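Local coordinates for ABC transporter periplasmic peptide-binding protein (Pseudoalteromonas, PDB 4QFO) that binds dipeptides such as Met-Leu in the periplasm, probably handing them to an ABC transporter for uptake into the cell, at the methionine and leucine site. Numbering follows the deposited sequence.

The methionine and leucine site. Residues 48-50, 53, 181-182, 383, 385, 414, 418, 432-434, 436, 526. With MET (methionine), chain B; LEU (leucine), chain C.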
loop_
_atom_site.group_PDB
_atom_site.type_symbol
_atom_site.label_atom_id
_atom_site.label_comp_id
_atom_site.label_asym_id
_atom_site.label_seq_id
_atom_site.Cartn_x
_atom_site.Cartn_y
_atom_site.Cartn_z
ATOM N N THR A 48 -2.774 4.048 -4.153
ATOM C CA THR A 48 -2.079 3.378 -3.056
ATOM C C THR A 48 -2.701 2.018 -2.777
ATOM O O THR A 48 -2.375 1.376 -1.788
ATOM C CB THR A 48 -2.063 4.207 -1.750
ATOM O OG1 THR A 48 -3.406 4.537 -1.353
ATOM C CG2 THR A 48 -1.246 5.479 -1.944
ATOM N N THR A 49 -3.573 1.571 -3.677
ATOM C CA THR A 49 -4.324 0.334 -3.475
ATOM C C THR A 49 -3.517 -0.885 -3.898
ATOM O O THR A 49 -3.160 -1.024 -5.069
ATOM C CB THR A 49 -5.656 0.387 -4.260
ATOM O OG1 THR A 49 -6.451 1.461 -3.745
ATOM C CG2 THR A 49 -6.436 -0.923 -4.147
ATOM N N GLY A 50 -3.248 -1.772 -2.941
ATOM C CA GLY A 50 -2.362 -2.903 -3.159
ATOM C C GLY A 50 -2.835 -3.890 -4.213
ATOM O O GLY A 50 -2.022 -4.563 -4.862
ATOM N N ILE A 53 -1.465 -2.439 -7.370
ATOM C CA ILE A 53 -0.012 -2.517 -7.377
ATOM C C ILE A 53 0.485 -3.944 -7.597
ATOM O O ILE A 53 1.465 -4.177 -8.319
ATOM C CB ILE A 53 0.569 -2.007 -6.046
ATOM C CG1 ILE A 53 0.002 -0.623 -5.746
ATOM C CG2 ILE A 53 2.086 -1.947 -6.124
ATOM C CD1 ILE A 53 0.182 0.346 -6.922
ATOM N N ASP A 181 6.974 0.741 -4.765
ATOM C CA ASP A 181 6.376 0.266 -6.004
ATOM C C ASP A 181 5.697 1.407 -6.752
ATOM O O ASP A 181 5.311 1.246 -7.920
ATOM C CB ASP A 181 5.340 -0.835 -5.720
ATOM C CG ASP A 181 5.940 -2.038 -5.008
ATOM O OD1 ASP A 181 6.900 -2.632 -5.542
ATOM O OD2 ASP A 181 5.456 -2.382 -3.908
ATOM N N PHE A 182 5.541 2.551 -6.081
ATOM C CA PHE A 182 4.901 3.706 -6.704
ATOM C C PHE A 182 5.874 4.451 -7.606
ATOM O O PHE A 182 5.467 5.135 -8.548
ATOM C CB PHE A 182 4.306 4.644 -5.643
ATOM C CG PHE A 182 3.483 3.926 -4.602
ATOM C CD1 PHE A 182 2.291 3.325 -4.941
ATOM C CD2 PHE A 182 3.915 3.844 -3.291
ATOM C CE1 PHE A 182 1.542 2.650 -3.992
ATOM C CE2 PHE A 182 3.159 3.168 -2.330
ATOM C CZ PHE A 182 1.976 2.581 -2.685
ATOM N N ARG A 383 -7.294 -8.609 3.460
ATOM C CA ARG A 383 -5.982 -7.945 3.355
ATOM C C ARG A 383 -4.986 -8.586 4.330
ATOM O O ARG A 383 -5.372 -9.320 5.228
ATOM C CB ARG A 383 -6.049 -6.433 3.635
ATOM C CG ARG A 383 -7.298 -5.684 3.148
ATOM C CD ARG A 383 -7.481 -5.751 1.638
ATOM N NE ARG A 383 -6.364 -5.167 0.903
ATOM C CZ ARG A 383 -5.756 -5.760 -0.125
ATOM N NH1 ARG A 383 -6.151 -6.973 -0.532
ATOM N NH2 ARG A 383 -4.757 -5.141 -0.751
ATOM N N TYR A 385 -3.410 -7.186 6.637
ATOM C CA TYR A 385 -3.629 -6.646 7.967
ATOM C C TYR A 385 -4.959 -7.067 8.569
ATOM O O TYR A 385 -5.184 -6.882 9.763
ATOM C CB TYR A 385 -3.481 -5.119 7.972
ATOM C CG TYR A 385 -4.177 -4.396 6.837
ATOM C CD1 TYR A 385 -5.521 -4.054 6.923
ATOM C CD2 TYR A 385 -3.479 -4.023 5.691
ATOM C CE1 TYR A 385 -6.153 -3.374 5.902
ATOM C CE2 TYR A 385 -4.100 -3.347 4.659
ATOM C CZ TYR A 385 -5.446 -3.028 4.772
ATOM O OH TYR A 385 -6.081 -2.352 3.757
ATOM N N TRP A 414 -14.442 -3.118 -3.350
ATOM C CA TRP A 414 -13.161 -2.651 -2.816
ATOM C C TRP A 414 -12.738 -1.259 -3.281
ATOM O O TRP A 414 -12.532 -0.375 -2.455
ATOM C CB TRP A 414 -12.076 -3.681 -3.138
ATOM C CG TRP A 414 -10.684 -3.454 -2.568
ATOM C CD1 TRP A 414 -9.503 -3.774 -3.182
ATOM C CD2 TRP A 414 -10.329 -2.917 -1.279
ATOM N NE1 TRP A 414 -8.444 -3.470 -2.362
ATOM C CE2 TRP A 414 -8.922 -2.940 -1.192
ATOM C CE3 TRP A 414 -11.059 -2.412 -0.205
ATOM C CZ2 TRP A 414 -8.232 -2.480 -0.074
ATOM C CZ3 TRP A 414 -10.377 -1.958 0.909
ATOM C CH2 TRP A 414 -8.974 -2.000 0.968
ATOM N N ILE A 418 -12.851 2.216 -1.083
ATOM C CA ILE A 418 -11.732 3.121 -0.852
ATOM C C ILE A 418 -12.065 4.572 -1.247
ATOM O O ILE A 418 -11.783 5.525 -0.510
ATOM C CB ILE A 418 -10.485 2.615 -1.599
ATOM C CG1 ILE A 418 -9.895 1.415 -0.849
ATOM C CG2 ILE A 418 -9.469 3.724 -1.773
ATOM C CD1 ILE A 418 -8.789 0.711 -1.607
ATOM N N GLY A 432 -6.436 -0.320 7.051
ATOM C CA GLY A 432 -5.079 -0.658 7.432
ATOM C C GLY A 432 -4.027 -0.260 6.417
ATOM O O GLY A 432 -4.291 0.513 5.497
ATOM N N TRP A 433 -2.826 -0.797 6.592
ATOM C CA TRP A 433 -1.697 -0.466 5.742
ATOM C C TRP A 433 -0.726 -1.637 5.729
ATOM O O TRP A 433 -0.348 -2.139 6.782
ATOM C CB TRP A 433 -1.018 0.799 6.264
ATOM C CG TRP A 433 0.054 1.400 5.386
ATOM C CD1 TRP A 433 1.400 1.342 5.595
ATOM C CD2 TRP A 433 -0.130 2.160 4.182
ATOM N NE1 TRP A 433 2.065 2.019 4.606
ATOM C CE2 TRP A 433 1.153 2.528 3.723
ATOM C CE3 TRP A 433 -1.251 2.553 3.442
ATOM C CZ2 TRP A 433 1.350 3.274 2.559
ATOM C CZ3 TRP A 433 -1.056 3.313 2.300
ATOM C CH2 TRP A 433 0.233 3.659 1.864
ATOM N N ALA A 434 -0.384 -2.113 4.537
ATOM C CA ALA A 434 0.733 -3.040 4.365
ATOM C C ALA A 434 1.888 -2.179 3.891
ATOM O O ALA A 434 1.819 -1.586 2.820
ATOM C CB ALA A 434 0.411 -4.089 3.344
ATOM N N ASP A 436 5.123 -0.269 2.498
ATOM C CA ASP A 436 5.788 -0.284 1.205
ATOM C C ASP A 436 7.303 -0.444 1.362
ATOM O O ASP A 436 7.983 -0.927 0.470
ATOM C CB ASP A 436 5.474 1.008 0.449
ATOM C CG ASP A 436 3.987 1.362 0.486
ATOM O OD1 ASP A 436 3.174 0.673 -0.183
ATOM O OD2 ASP A 436 3.632 2.333 1.192
ATOM N N ALA A 526 4.929 -4.838 -2.686
ATOM C CA ALA A 526 3.973 -5.598 -3.476
ATOM C C ALA A 526 4.521 -6.948 -3.947
ATOM O O ALA A 526 5.725 -7.153 -4.025
ATOM C CB ALA A 526 3.522 -4.759 -4.683
HETATM N N MET B . 0.663 0.530 1.127
HETATM C CA MET B . -0.414 -0.005 0.301
HETATM C C MET B . -1.654 -0.351 1.104
HETATM O O MET B . -1.570 -0.916 2.193
HETATM C CB MET B . 0.056 -1.260 -0.438
HETATM C CG MET B . 0.772 -0.942 -1.736
HETATM S SD MET B . 1.739 -2.331 -2.391
HETATM C CE MET B . 0.881 -3.740 -1.699
HETATM N N LEU C . -2.811 -0.027 0.548
HETATM C CA LEU C . -4.075 -0.450 1.119
HETATM C C LEU C . -4.254 -1.919 0.774
HETATM O O LEU C . -3.824 -2.342 -0.307
HETATM C CB LEU C . -5.215 0.359 0.506
HETATM C CG LEU C . -5.759 1.607 1.201
HETATM C CD1 LEU C . -4.720 2.278 2.067
HETATM C CD2 LEU C . -6.358 2.574 0.174
HETATM O OXT LEU C . -4.825 -2.708 1.541
#
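This is the dipeptide pocket of a family 5 solute-binding protein. It lies in the cleft between the lobes, lined by the start of helix 50-60, helix 414-422 and the end of strand 428-434. Met-Leu is almost wholly buried. MET N and MET O pair with Ala434 O and N at the end of strand 428-434, much as a neighbouring strand would; Ala434 N donates to MET O at 2.9 Å. LEU N donates in the carbonyl plane to Thr48 O at 2.8 Å. The methionine amino group marks the N-terminal end. From above the carboxylate plane, MET N donates to Asp436 OD1 at 2.8 Å. MET N also sits 3.1 Å above the Trp433 ring, toward its rim; the ring face and the acid would probably favour a charged ammonium. At the other end Arg383 meets the leucine carboxylate side-on. Its chain bends at chi2 (-61°) and chi3 (-60°), which turns the guanidinium edge toward the ligand. Arg383 NE reaches LEU OXT at 3.0 Å in a salt bridge, and Arg383 NH2 donates to LEU O, both nearly in the guanidinium plane. An alanine in place of Arg383 would remove the paired bonds and the facing charge, and would probably weaken the hold on the C-terminus. Trp414 NE1 lies over the centre of one guanidinium face. Tyr385 OH also donates to LEU OXT, at 2.6 Å, while Arg383 CB packs over the centre of the tyrosine ring. Gly50 N, at the helix start, is a second donor to LEU O. The methionine and leucine side chains meet mainly apolar groups. Ile418 CD1 touches LEU CD2 at 3.5 Å. Ile53 CG2 packs against MET SD, and Ala526 CB lies 3.8 Å from MET SD.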